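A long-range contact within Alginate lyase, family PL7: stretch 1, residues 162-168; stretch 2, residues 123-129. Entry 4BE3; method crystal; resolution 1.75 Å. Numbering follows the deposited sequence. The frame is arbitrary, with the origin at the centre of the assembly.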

# COMPACT_ATOMS: atom_id res chain seq x y z
N ASP A 162 25.31 7.02 19.41
CA ASP A 162 24.82 5.94 18.48
C ASP A 162 25.27 4.54 19.05
O ASP A 162 25.81 4.48 20.17
CB ASP A 162 25.31 6.16 17.02
CG ASP A 162 26.79 6.10 16.90
OD1 ASP A 162 27.48 5.22 17.49
OD2 ASP A 162 27.30 6.99 16.18
N MET A 163 25.03 3.44 18.33
CA MET A 163 25.18 2.18 18.98
C MET A 163 26.67 1.90 19.22
O MET A 163 26.97 0.95 20.01
CB MET A 163 24.77 1.11 17.86
CG MET A 163 24.40 -0.18 18.46
SD MET A 163 24.23 -1.33 17.00
CE MET A 163 23.55 -2.69 17.95
N SER A 164 27.55 2.65 18.56
CA SER A 164 29.00 2.28 18.58
C SER A 164 29.68 2.69 19.90
O SER A 164 30.82 2.32 20.15
CB SER A 164 29.81 2.94 17.40
OG SER A 164 29.86 4.36 17.58
N VAL A 165 29.00 3.49 20.71
CA VAL A 165 29.63 3.99 21.97
C VAL A 165 29.48 2.87 23.02
O VAL A 165 28.39 2.71 23.62
CB VAL A 165 29.00 5.30 22.45
CG1 VAL A 165 29.81 5.78 23.70
CG2 VAL A 165 29.25 6.39 21.37
N VAL A 166 30.51 2.09 23.21
CA VAL A 166 30.45 0.91 24.09
C VAL A 166 31.29 1.20 25.32
O VAL A 166 32.08 2.16 25.32
CB VAL A 166 30.93 -0.36 23.35
CG1 VAL A 166 29.97 -0.65 22.12
CG2 VAL A 166 32.37 -0.14 22.75
N GLY A 167 31.22 0.28 26.30
CA GLY A 167 32.10 0.44 27.48
C GLY A 167 33.42 -0.28 27.09
O GLY A 167 33.52 -1.13 26.13
N PRO A 168 34.48 0.10 27.79
CA PRO A 168 35.81 -0.43 27.39
C PRO A 168 35.94 -1.83 28.02
O PRO A 168 36.84 -2.58 27.62
CB PRO A 168 36.80 0.63 28.06
CG PRO A 168 36.01 1.03 29.35
CD PRO A 168 34.54 1.16 28.81
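Stretch 2 123-129: IFYKKFP

Stretch 2 comes in as an extended strand and runs on as a loop past Phe-128, while stretch 1 has no regular secondary structure beyond the type I turn from Asp-162 to Val-165. The two run nearly the same way, their end-to-end directions 11° apart, yet they do not pair as a sheet: no hydrogen bond crosses directly, and the CA of Met-163 stays 7.9 Å from the CA of Lys-126. Side chains of stretch 2 reach across that gap, and they are those of alternate residues, Phe-124, Lys-126 and Phe-128.

Ile-123 has its side chain out of reach. Phe-124 points toward stretch 1, with chi1 in m, and meets the fully extended Met-163 side chain: CE of Met-163 lies 4.2 Å from CE2 of Phe-124, and SD of Met-163 is 5.3 Å from the centroid of the Phe-124 ring, an oblique sulfur-aromatic approach. Tyr-125 then turns out of reach.

Lys-126 points toward stretch 1, with all four chi angles in t, so its full length carries the ammonium group to the backbone carbonyls. NZ of Lys-126 is 3.6 Å from both O of Met-163 and O of Val-165; neither pair is a direct hydrogen bond, and for O of Val-165 a water makes the link. It accepts from NZ of Lys-126 at 2.9 Å and donates to O of Asp-162 at 2.8 Å and to O of Val-165 at 2.7 Å, tying the lysine to both ends of the turn.

Lys-127 is again out of reach; NZ of Lys-127 hydrogen-bonds to O of Phe-128 at 2.9 Å. Phe-128 returns toward stretch 1: O of Val-165 lies at its ring edge, 3.3 Å from CZ of Phe-128, and N of Gly-167 sits obliquely, 4.4 Å from CE1 of Phe-128. Pro-129 makes no contact. The rule is alternate residues reaching across, with one water completing the polar link.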

# COMPACT_ATOMS: atom_id res chain seq x y z
N ILE A 123 14.80 1.79 15.06
CA ILE A 123 15.04 2.95 16.03
C ILE A 123 15.23 2.25 17.38
O ILE A 123 14.39 1.49 17.89
CB ILE A 123 13.80 3.86 16.07
CG1 ILE A 123 13.59 4.44 14.63
CG2 ILE A 123 13.95 4.92 17.12
CD1 ILE A 123 12.19 5.23 14.60
N PHE A 124 16.36 2.67 18.04
CA PHE A 124 16.72 2.08 19.35
C PHE A 124 16.63 3.12 20.46
O PHE A 124 16.92 4.31 20.22
CB PHE A 124 18.24 1.75 19.28
CG PHE A 124 18.60 0.56 18.43
CD1 PHE A 124 18.60 0.60 17.00
CD2 PHE A 124 19.06 -0.62 19.13
CE1 PHE A 124 19.00 -0.51 16.24
CE2 PHE A 124 19.52 -1.68 18.32
CZ PHE A 124 19.47 -1.67 16.95
N TYR A 125 16.43 2.60 21.67
CA TYR A 125 16.67 3.42 22.89
C TYR A 125 17.66 2.49 23.66
O TYR A 125 17.39 1.30 23.84
CB TYR A 125 15.35 3.60 23.68
CG TYR A 125 15.65 4.20 25.05
CD1 TYR A 125 16.03 3.40 26.15
CD2 TYR A 125 15.59 5.58 25.21
CE1 TYR A 125 16.30 4.00 27.37
CE2 TYR A 125 15.80 6.21 26.46
CZ TYR A 125 16.20 5.38 27.49
OH TYR A 125 16.53 6.00 28.71
N LYS A 126 18.81 3.08 24.09
CA LYS A 126 19.81 2.29 24.83
C LYS A 126 20.22 3.09 26.11
O LYS A 126 20.47 4.32 26.02
CB LYS A 126 20.98 2.13 23.90
CG LYS A 126 22.19 1.38 24.66
CD LYS A 126 23.26 1.15 23.58
CE LYS A 126 24.57 0.66 24.33
NZ LYS A 126 25.66 0.42 23.28
N LYS A 127 20.28 2.39 27.25
CA LYS A 127 20.66 3.16 28.46
C LYS A 127 21.52 2.20 29.29
O LYS A 127 21.12 1.13 29.65
CB LYS A 127 19.41 3.64 29.25
CG LYS A 127 19.86 4.56 30.45
CD LYS A 127 18.72 4.84 31.41
CE LYS A 127 18.42 3.66 32.29
NZ LYS A 127 19.63 3.23 33.17
N PHE A 128 22.76 2.67 29.59
CA PHE A 128 23.60 1.83 30.49
C PHE A 128 23.08 1.75 31.90
O PHE A 128 22.36 2.63 32.41
CB PHE A 128 25.00 2.49 30.53
CG PHE A 128 25.73 2.37 29.15
CD1 PHE A 128 26.38 1.15 28.82
CD2 PHE A 128 25.68 3.44 28.23
CE1 PHE A 128 27.06 1.03 27.59
CE2 PHE A 128 26.32 3.29 26.95
CZ PHE A 128 26.98 2.09 26.59
N PRO A 129 23.42 0.67 32.59
CA PRO A 129 22.89 0.49 33.90
C PRO A 129 23.34 1.65 34.80
O PRO A 129 24.48 2.09 34.72
CB PRO A 129 23.70 -0.73 34.41
CG PRO A 129 23.83 -1.64 33.13
CD PRO A 129 24.06 -0.56 32.05
O HOH W 1 25.93 3.23 22.67